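Local atomic coordinates of pectinesterase 1 (Solanum lycopersicum, PDB entry 1XG2), a protein that hydrolyses the methyl esters of pectin, releasing methanol, and may prepare the fruit cell wall for softening by polygalacturonase during ripening. Residues Ala110-Val115 with Ile127-Asp132. Sequence-based numbering, arbitrary orientation.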
ATOM      1  N   ALA A 110     -10.912   9.911  -2.353  1.00 11.58           N
ATOM      2  CA  ALA A 110     -10.112  11.116  -2.284  1.00 11.32           C
ATOM      3  C   ALA A 110      -9.021  10.920  -1.208  1.00 10.93           C
ATOM      4  O   ALA A 110      -9.276  11.083  -0.023  1.00 10.80           O
ATOM      5  CB  ALA A 110     -11.003  12.302  -1.960  1.00 11.44           C
ATOM      6  N   VAL A 111      -7.829  10.555  -1.664  1.00 10.73           N
ATOM      7  CA  VAL A 111      -6.730  10.095  -0.819  1.00 10.30           C
ATOM      8  C   VAL A 111      -6.004  11.273  -0.185  1.00  9.88           C
ATOM      9  O   VAL A 111      -5.711  12.270  -0.861  1.00 10.28           O
ATOM     10  CB  VAL A 111      -5.724   9.254  -1.655  1.00 10.29           C
ATOM     11  CG1 VAL A 111      -4.469   8.854  -0.800  1.00  9.59           C
ATOM     12  CG2 VAL A 111      -6.397   8.033  -2.240  1.00 10.21           C
ATOM     13  N   ALA A 112      -5.727  11.168   1.116  1.00  9.66           N
ATOM     14  CA  ALA A 112      -4.831  12.107   1.775  1.00  8.95           C
ATOM     15  C   ALA A 112      -3.377  11.733   1.491  1.00  9.01           C
ATOM     16  O   ALA A 112      -2.654  12.468   0.807  1.00  9.91           O
ATOM     17  CB  ALA A 112      -5.105  12.166   3.265  1.00  9.28           C
ATOM     18  N   LEU A 113      -2.963  10.571   1.975  1.00  9.10           N
ATOM     19  CA  LEU A 113      -1.601  10.092   1.795  1.00  9.13           C
ATOM     20  C   LEU A 113      -1.549   8.791   1.002  1.00  9.11           C
ATOM     21  O   LEU A 113      -2.226   7.821   1.341  1.00  9.07           O
ATOM     22  CB  LEU A 113      -0.958   9.856   3.160  1.00  8.91           C
ATOM     23  CG  LEU A 113       0.461   9.282   3.191  1.00  9.71           C
ATOM     24  CD1 LEU A 113       1.475  10.273   2.654  1.00 10.44           C
ATOM     25  CD2 LEU A 113       0.793   8.878   4.616  1.00 11.24           C
ATOM     26  N   ARG A 114      -0.710   8.763  -0.026  1.00  8.91           N
ATOM     27  CA  ARG A 114      -0.344   7.510  -0.679  1.00  9.16           C
ATOM     28  C   ARG A 114       1.126   7.217  -0.442  1.00  9.08           C
ATOM     29  O   ARG A 114       1.990   8.056  -0.673  1.00  7.78           O
ATOM     30  CB  ARG A 114      -0.632   7.529  -2.172  1.00  9.40           C
ATOM     31  CG  ARG A 114      -0.010   6.356  -2.924  1.00 10.16           C
ATOM     32  CD  ARG A 114      -0.577   6.159  -4.313  1.00 12.23           C
ATOM     33  NE  ARG A 114      -0.343   7.323  -5.165  1.00 12.22           N
ATOM     34  CZ  ARG A 114       0.828   7.639  -5.727  1.00 12.72           C
ATOM     35  NH1 ARG A 114       1.904   6.883  -5.554  1.00 13.03           N
ATOM     36  NH2 ARG A 114       0.915   8.727  -6.487  1.00 12.78           N
ATOM     37  N   VAL A 115       1.399   6.006   0.022  1.00  9.15           N
ATOM     38  CA  VAL A 115       2.764   5.546   0.191  1.00  9.34           C
ATOM     39  C   VAL A 115       2.986   4.272  -0.612  1.00  9.79           C
ATOM     40  O   VAL A 115       2.251   3.304  -0.456  1.00  9.15           O
ATOM     41  CB  VAL A 115       3.071   5.305   1.665  1.00  9.73           C
ATOM     42  CG1 VAL A 115       4.512   4.886   1.845  1.00 11.76           C
ATOM     43  CG2 VAL A 115       2.770   6.580   2.493  1.00 10.16           C
ATOM     44  N   ILE A 127      -3.513  11.695   9.514  1.00 10.26           N
ATOM     45  CA  ILE A 127      -3.923  11.515   8.124  1.00 10.23           C
ATOM     46  C   ILE A 127      -5.432  11.583   8.109  1.00 10.28           C
ATOM     47  O   ILE A 127      -6.083  10.777   8.726  1.00 10.97           O
ATOM     48  CB  ILE A 127      -3.402  10.174   7.570  1.00 10.53           C
ATOM     49  CG1 ILE A 127      -1.919   9.942   7.958  1.00 11.15           C
ATOM     50  CG2 ILE A 127      -3.586  10.116   6.077  1.00  9.30           C
ATOM     51  CD1 ILE A 127      -0.934  10.976   7.462  1.00 13.08           C
ATOM     52  N   ASP A 128      -5.986  12.551   7.385  1.00 10.91           N
ATOM     53  CA  ASP A 128      -7.379  12.961   7.552  1.00 11.49           C
ATOM     54  C   ASP A 128      -8.072  13.076   6.193  1.00 10.49           C
ATOM     55  O   ASP A 128      -7.666  13.865   5.361  1.00 10.01           O
ATOM     56  CB  ASP A 128      -7.405  14.309   8.300  1.00 12.46           C
ATOM     57  CG  ASP A 128      -8.779  14.980   8.302  1.00 16.87           C
ATOM     58  OD1 ASP A 128      -8.932  16.009   8.995  1.00 22.96           O
ATOM     59  OD2 ASP A 128      -9.754  14.585   7.643  1.00 17.97           O
ATOM     60  N   ALA A 129      -9.077  12.238   5.977  1.00 10.08           N
ATOM     61  CA  ALA A 129      -9.997  12.348   4.847  1.00 10.43           C
ATOM     62  C   ALA A 129     -11.272  11.542   5.161  1.00 10.39           C
ATOM     63  O   ALA A 129     -11.597  11.315   6.324  1.00 10.97           O
ATOM     64  CB  ALA A 129      -9.332  11.872   3.567  1.00  9.94           C
ATOM     65  N   TYR A 130     -11.974  11.106   4.130  1.00 10.76           N
ATOM     66  CA  TYR A 130     -13.192  10.316   4.280  1.00 11.65           C
ATOM     67  C   TYR A 130     -13.010   8.963   3.603  1.00 11.53           C
ATOM     68  O   TYR A 130     -12.485   8.047   4.233  1.00 11.69           O
ATOM     69  CB  TYR A 130     -14.410  11.088   3.743  1.00 12.30           C
ATOM     70  CG  TYR A 130     -14.830  12.198   4.663  1.00 13.21           C
ATOM     71  CD1 TYR A 130     -14.129  13.396   4.686  1.00 16.06           C
ATOM     72  CD2 TYR A 130     -15.880  12.032   5.558  1.00 13.93           C
ATOM     73  CE1 TYR A 130     -14.491  14.412   5.531  1.00 18.47           C
ATOM     74  CE2 TYR A 130     -16.234  13.046   6.421  1.00 16.88           C
ATOM     75  CZ  TYR A 130     -15.536  14.227   6.401  1.00 18.21           C
ATOM     76  OH  TYR A 130     -15.882  15.244   7.245  1.00 24.02           O
ATOM     77  N   GLN A 131     -13.422   8.825   2.342  1.00 11.16           N
ATOM     78  CA  GLN A 131     -13.259   7.560   1.637  1.00 11.49           C
ATOM     79  C   GLN A 131     -11.826   7.459   1.110  1.00 10.59           C
ATOM     80  O   GLN A 131     -11.349   8.382   0.467  1.00 10.72           O
ATOM     81  CB  GLN A 131     -14.286   7.420   0.492  1.00 11.70           C
ATOM     82  CG  GLN A 131     -14.075   6.183  -0.400  1.00 12.46           C
ATOM     83  CD  GLN A 131     -15.288   5.837  -1.251  1.00 14.75           C
ATOM     84  OE1 GLN A 131     -16.236   6.630  -1.353  1.00 16.11           O
ATOM     85  NE2 GLN A 131     -15.261   4.660  -1.870  1.00 14.69           N
ATOM     86  N   ASP A 132     -11.146   6.350   1.414  1.00 10.82           N
ATOM     87  CA  ASP A 132      -9.795   6.062   0.906  1.00 10.73           C
ATOM     88  C   ASP A 132      -8.722   7.018   1.463  1.00 10.22           C
ATOM     89  O   ASP A 132      -7.796   7.400   0.758  1.00  9.79           O
ATOM     90  CB  ASP A 132      -9.736   6.106  -0.622  1.00 11.21           C
ATOM     91  CG  ASP A 132     -10.354   4.900  -1.281  1.00 14.45           C
ATOM     92  OD1 ASP A 132     -11.114   4.167  -0.623  1.00 18.19           O
ATOM     93  OD2 ASP A 132     -10.128   4.615  -2.491  1.00 19.44           O
TER
HETATM   94  O   HOH W   1     -11.661  11.416   1.253  1.00 10.38           O
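I127 CG2, anti to the backbone N, sits between A112 CB (3.8 Å) and L113 CB (3.9 Å), while CD1 at the end of the other branch comes within 3.9 Å of L113 CD2, the leucine and isoleucine crossing obliquely. Branched apolar chains suit this buried interior. A112 points its methyl at segment 127-132, 3.7 Å from D128 O and 4.2 Å from A129 CB; alanine's single methyl fits this close approach. On the N-terminal side of A112, V111 CG2, beside the backbone N, lies 3.4 Å from D132 O, and its CA-H faces the same oxygen. A110 N donates to Q131 O at 3.2 Å, nearly straight (168°) but from above the carbonyl plane. A water hydrogen-bonds to A110 O and accepts the N-H of Y130. These main-chain links probably help to fix the turn bearing Q131, by similarity the transition-state stabilizer, and D132, the predicted proton donor, whose side chain touches T79, Q109 and D153. The contact lies in the right-handed parallel beta-helix of the pectinesterase domain: strand 126-128 packs I127 on I99 of strand 98-101, whereas strand 113-115 belongs to another sheet, between strands 85-87 and 134-136.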